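Local coordinates for Glyco_hydro_cc domain-containing protein (PDB 6UAV) that acts as an endo-beta-1,3-glucanase of glycoside hydrolase family 128 (subgroup II), probably hydrolysing linkages within beta-1,3-glucan chains, at residues Gly7-Val12 with Trp27-Ser32; Asp51-Val56 with Tyr78-Asn83. All coordinates share one frame; numbering follows the deposited sequence.

Contact 1: Gly7-Val12 with Trp27-Ser32; sequences GVAYDV and WWYNWS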
# COMPACT_ATOMS: atom_id res chain seq x y z
N GLY A 7 -2.03 7.23 5.23
CA GLY A 7 -2.62 7.22 3.90
C GLY A 7 -3.90 6.43 3.85
O GLY A 7 -4.35 5.83 4.85
N VAL A 8 -4.45 6.40 2.65
CA VAL A 8 -5.67 5.61 2.35
C VAL A 8 -5.42 4.86 1.05
O VAL A 8 -4.94 5.46 0.11
CB VAL A 8 -6.91 6.54 2.31
CG1 VAL A 8 -8.17 5.72 2.10
CG2 VAL A 8 -7.01 7.34 3.61
N ALA A 9 -5.91 3.62 0.99
CA ALA A 9 -5.88 2.76 -0.20
C ALA A 9 -7.25 2.83 -0.85
O ALA A 9 -8.17 2.23 -0.30
CB ALA A 9 -5.54 1.35 0.20
N TYR A 10 -7.45 3.75 -1.78
CA TYR A 10 -8.79 4.09 -2.31
C TYR A 10 -8.62 4.93 -3.55
O TYR A 10 -7.82 5.85 -3.52
CB TYR A 10 -9.65 4.85 -1.29
CG TYR A 10 -11.07 5.14 -1.72
CD1 TYR A 10 -11.96 4.10 -1.92
CD2 TYR A 10 -11.53 6.43 -1.87
CE1 TYR A 10 -13.26 4.36 -2.28
CE2 TYR A 10 -12.82 6.70 -2.29
CZ TYR A 10 -13.69 5.65 -2.49
OH TYR A 10 -15.02 5.83 -2.86
N ASP A 11 -9.43 4.72 -4.56
CA ASP A 11 -9.38 5.58 -5.77
C ASP A 11 -10.16 6.87 -5.49
O ASP A 11 -11.27 7.06 -6.01
CB ASP A 11 -9.88 4.82 -6.99
CG ASP A 11 -9.62 5.54 -8.29
OD1 ASP A 11 -8.69 6.40 -8.32
OD2 ASP A 11 -10.24 5.15 -9.28
N VAL A 12 -9.53 7.80 -4.77
CA VAL A 12 -10.18 9.08 -4.43
C VAL A 12 -10.51 9.78 -5.76
O VAL A 12 -9.59 9.96 -6.61
CB VAL A 12 -9.28 9.96 -3.58
CG1 VAL A 12 -9.93 11.29 -3.34
CG2 VAL A 12 -8.91 9.28 -2.28
N TRP A 27 -1.37 10.93 2.18
CA TRP A 27 -1.20 10.37 0.83
C TRP A 27 -2.26 9.34 0.51
O TRP A 27 -2.94 8.85 1.42
CB TRP A 27 0.21 9.77 0.69
CG TRP A 27 0.40 8.51 1.47
CD1 TRP A 27 0.53 8.40 2.83
CD2 TRP A 27 0.34 7.16 0.98
NE1 TRP A 27 0.61 7.09 3.22
CE2 TRP A 27 0.50 6.30 2.09
CE3 TRP A 27 0.20 6.61 -0.28
CZ2 TRP A 27 0.59 4.93 1.93
CZ3 TRP A 27 0.29 5.25 -0.43
CH2 TRP A 27 0.44 4.42 0.66
N TRP A 28 -2.37 9.02 -0.75
CA TRP A 28 -3.23 7.91 -1.18
C TRP A 28 -2.66 7.24 -2.40
O TRP A 28 -1.76 7.78 -3.04
CB TRP A 28 -4.67 8.37 -1.45
CG TRP A 28 -4.98 8.92 -2.82
CD1 TRP A 28 -5.61 8.25 -3.82
CD2 TRP A 28 -4.71 10.22 -3.35
NE1 TRP A 28 -5.79 9.04 -4.91
CE2 TRP A 28 -5.26 10.27 -4.65
CE3 TRP A 28 -4.08 11.37 -2.83
CZ2 TRP A 28 -5.18 11.40 -5.46
CZ3 TRP A 28 -4.06 12.50 -3.63
CH2 TRP A 28 -4.54 12.49 -4.93
N TYR A 29 -3.24 6.11 -2.77
CA TYR A 29 -2.89 5.48 -4.05
C TYR A 29 -4.11 4.71 -4.47
O TYR A 29 -5.01 4.56 -3.65
CB TYR A 29 -1.63 4.61 -3.89
CG TYR A 29 -1.89 3.29 -3.24
CD1 TYR A 29 -2.12 3.18 -1.87
CD2 TYR A 29 -1.93 2.14 -4.00
CE1 TYR A 29 -2.35 1.94 -1.28
CE2 TYR A 29 -2.16 0.92 -3.44
CZ TYR A 29 -2.39 0.81 -2.07
OH TYR A 29 -2.60 -0.41 -1.50
N ASN A 30 -4.12 4.28 -5.71
CA ASN A 30 -5.34 3.69 -6.32
C ASN A 30 -4.99 2.46 -7.14
O ASN A 30 -5.80 2.11 -7.99
CB ASN A 30 -6.10 4.71 -7.17
CG ASN A 30 -5.34 5.11 -8.42
OD1 ASN A 30 -4.20 4.65 -8.61
ND2 ASN A 30 -5.98 5.90 -9.26
N TRP A 31 -3.91 1.78 -6.81
CA TRP A 31 -3.47 0.54 -7.49
C TRP A 31 -3.17 0.79 -8.98
O TRP A 31 -3.12 -0.15 -9.72
CB TRP A 31 -4.49 -0.60 -7.33
CG TRP A 31 -4.72 -0.93 -5.90
CD1 TRP A 31 -4.00 -1.80 -5.13
CD2 TRP A 31 -5.77 -0.44 -5.05
NE1 TRP A 31 -4.52 -1.86 -3.86
CE2 TRP A 31 -5.59 -1.03 -3.77
CE3 TRP A 31 -6.85 0.44 -5.25
CZ2 TRP A 31 -6.48 -0.77 -2.70
CZ3 TRP A 31 -7.73 0.67 -4.21
CH2 TRP A 31 -7.51 0.10 -2.97
N SER A 32 -2.96 2.04 -9.40
CA SER A 32 -2.83 2.34 -10.85
C SER A 32 -1.78 3.40 -11.03
O SER A 32 -1.33 4.03 -10.06
CB SER A 32 -4.15 2.77 -11.44
OG SER A 32 -4.23 4.15 -11.34
O HOH W 1 -7.47 8.66 -7.37
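Strands 6-9 and 27-29 run parallel as the first two strands of a closed (beta/alpha)8 TIM barrel, joined by the beta-alpha-beta crossover through helix 15-22. V8 N donates to W27 O at 3.1 Å, in the carbonyl plane, and V8 O receives a weak bond from Y29 N. Past the strand end, Y10 N meets Y29 O at 3.2 Å, almost along the C=O axis. D11 centres an inverse gamma turn; the D11 and N30 side chains lie side by side, carboxylate and amide planes 67° apart. N30 ND2 reaches D11 OD1 at 2.9 Å, nearly straight (163°) and in the amide plane but from above the carboxylate plane. ND2 also donates to K34 O, while N30 OD1 accepts S32 OG at 2.8 Å, from above the carbonyl plane, and a weak bond from S32 N. Y29, on the A9 face, and W31, from the loop beyond, touch A9 CB through CE1 and CZ2; Y29 OH hydrogen-bonds to T183 O and W31 NE1 to E184 OE2. G7 lets the W27 indole lie against its CA; W27 NE1 donates to K5 O. On the V8 face, V12 CG2 sits over the five-membered ring of W28, 4.0 Å from its centroid. One water links the turn to W28: it donates to D11 OD1 and V12 O and accepts from W28 NE1, in the indole plane, at 3.0 Å.

Contact 2: Asp51-Val56 with Tyr78-Asn83; sequences DFVPMV and YLLVIN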
# COMPACT_ATOMS: atom_id res chain seq x y z
N ASP A 51 -0.38 13.86 -1.24
CA ASP A 51 0.34 13.36 -2.44
C ASP A 51 -0.27 12.04 -2.89
O ASP A 51 -0.75 11.28 -2.09
CB ASP A 51 1.85 13.33 -2.25
CG ASP A 51 2.36 12.37 -1.23
OD1 ASP A 51 2.27 12.72 -0.02
OD2 ASP A 51 2.85 11.27 -1.64
N PHE A 52 -0.26 11.81 -4.19
CA PHE A 52 -0.67 10.52 -4.81
C PHE A 52 0.60 9.73 -5.14
O PHE A 52 1.57 10.31 -5.67
CB PHE A 52 -1.42 10.77 -6.12
CG PHE A 52 -1.66 9.55 -6.96
CD1 PHE A 52 -2.66 8.65 -6.63
CD2 PHE A 52 -0.85 9.27 -8.07
CE1 PHE A 52 -2.87 7.52 -7.41
CE2 PHE A 52 -1.08 8.13 -8.82
CZ PHE A 52 -2.07 7.24 -8.48
N VAL A 53 0.60 8.43 -4.91
CA VAL A 53 1.76 7.53 -5.20
C VAL A 53 1.32 6.55 -6.25
O VAL A 53 0.35 5.83 -6.07
CB VAL A 53 2.28 6.79 -3.95
CG1 VAL A 53 3.45 5.84 -4.28
CG2 VAL A 53 2.68 7.79 -2.88
N PRO A 54 1.95 6.60 -7.44
CA PRO A 54 1.54 5.71 -8.52
C PRO A 54 1.92 4.25 -8.22
O PRO A 54 2.88 4.01 -7.50
CB PRO A 54 2.35 6.10 -9.73
CG PRO A 54 3.34 7.09 -9.25
CD PRO A 54 3.05 7.49 -7.81
N MET A 55 1.27 3.32 -8.93
CA MET A 55 1.55 1.90 -8.75
C MET A 55 1.53 1.16 -10.09
O MET A 55 0.69 1.42 -10.93
CB MET A 55 0.52 1.24 -7.85
CG MET A 55 0.78 -0.26 -7.67
SD MET A 55 -0.14 -0.95 -6.28
CE MET A 55 0.96 -2.29 -5.86
N VAL A 56 2.54 0.30 -10.24
CA VAL A 56 2.60 -0.71 -11.32
C VAL A 56 2.01 -1.96 -10.73
O VAL A 56 2.64 -2.57 -9.82
CB VAL A 56 4.06 -0.92 -11.76
CG1 VAL A 56 4.14 -2.05 -12.77
CG2 VAL A 56 4.61 0.35 -12.35
N TYR A 78 8.44 7.97 -4.98
CA TYR A 78 8.18 6.54 -4.70
C TYR A 78 7.28 5.98 -5.77
O TYR A 78 6.43 6.72 -6.28
CB TYR A 78 7.53 6.40 -3.31
CG TYR A 78 8.48 6.82 -2.23
CD1 TYR A 78 9.48 5.97 -1.79
CD2 TYR A 78 8.38 8.05 -1.68
CE1 TYR A 78 10.39 6.37 -0.84
CE2 TYR A 78 9.30 8.48 -0.72
CZ TYR A 78 10.28 7.63 -0.29
OH TYR A 78 11.17 8.04 0.67
N LEU A 79 7.51 4.73 -6.11
CA LEU A 79 6.69 3.96 -7.04
C LEU A 79 6.33 2.64 -6.37
O LEU A 79 7.24 1.86 -6.07
CB LEU A 79 7.46 3.75 -8.34
CG LEU A 79 6.72 2.96 -9.40
CD1 LEU A 79 5.48 3.74 -9.89
CD2 LEU A 79 7.65 2.58 -10.57
N LEU A 80 5.05 2.39 -6.18
CA LEU A 80 4.59 1.12 -5.63
C LEU A 80 4.62 0.11 -6.77
O LEU A 80 4.24 0.48 -7.91
CB LEU A 80 3.17 1.28 -5.13
CG LEU A 80 3.02 2.23 -3.96
CD1 LEU A 80 1.53 2.54 -3.75
CD2 LEU A 80 3.64 1.66 -2.70
N VAL A 81 5.10 -1.09 -6.48
CA VAL A 81 5.17 -2.12 -7.54
C VAL A 81 4.65 -3.46 -7.05
O VAL A 81 4.97 -3.87 -5.91
CB VAL A 81 6.61 -2.19 -8.10
CG1 VAL A 81 7.06 -0.91 -8.76
CG2 VAL A 81 7.63 -2.65 -7.07
N ILE A 82 3.95 -4.12 -7.95
CA ILE A 82 3.51 -5.54 -7.88
C ILE A 82 2.54 -5.79 -6.72
O ILE A 82 2.97 -6.03 -5.58
CB ILE A 82 4.69 -6.53 -7.88
CG1 ILE A 82 5.72 -6.18 -8.98
CG2 ILE A 82 4.06 -7.92 -8.05
CD1 ILE A 82 6.68 -7.26 -9.41
N ASN A 83 1.25 -5.80 -7.05
CA ASN A 83 0.17 -5.94 -6.02
C ASN A 83 -0.11 -7.41 -5.71
O ASN A 83 -0.87 -8.02 -6.45
CB ASN A 83 -1.11 -5.27 -6.46
CG ASN A 83 -2.04 -5.12 -5.27
OD1 ASN A 83 -1.78 -4.32 -4.38
ND2 ASN A 83 -3.12 -5.89 -5.25
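L80 O is gripped twice by strand 51-56, in the third-to-fourth strand pairing of the TIM barrel: V56 N donates to it at 2.9 Å (160°), in the carbonyl plane, and M55 CA adds a CA-H...O contact at 3.2 Å. The same parallel pattern continues on both sides. L80 N donates to P54 O at 3.0 Å; V56 O takes I82 N at 2.8 Å, nearly along its C=O axis, with V81 CA close by. Helix 63-72 makes the crossover between the two strands. M55 and L80 share one face of the sheet and cross at about a right angle, CB against CB. V53 CG1, anti to its backbone N (chi1 178°), comes from before the bridge to meet L80 CG at 3.6 Å, so L80 is held between V53 and M55. P54 CB and V56 CG2 each touch a different methyl of L79, CD1 and CD2; V81, beside V56, packs against W102 and L105 of helix 95-112. M55 is extended from chi1 onward, which carries its methyl beyond the end of strand 78-81, where CE lies 3.7 Å from both CB and OD1 of N83.

In the fold
Contacts 1 and 2 meet where strand 27-29 borders strand 51-56, so four consecutive barrel strands form one curved sheet; the contact centres lie about 9 Å apart. Two probable backbone hydrogen bonds join them, V53 N to W28 O at 3.1 Å and M55 N to S32 O at 2.9 Å. Inside the barrel, Y29 of contact 1 packs against M55 and L80 of contact 2. At the C-terminal strand ends, where TIM-barrel glycosidases carry their active site, W31 CD1 comes within 3.4 Å of N83 OD1. W31 NE1 also hydrogen-bonds to E184, on strand 180-185; this places W31 and N83, toward the C-terminal ends of contacts 1 and 2, near the expected active-site end of the barrel.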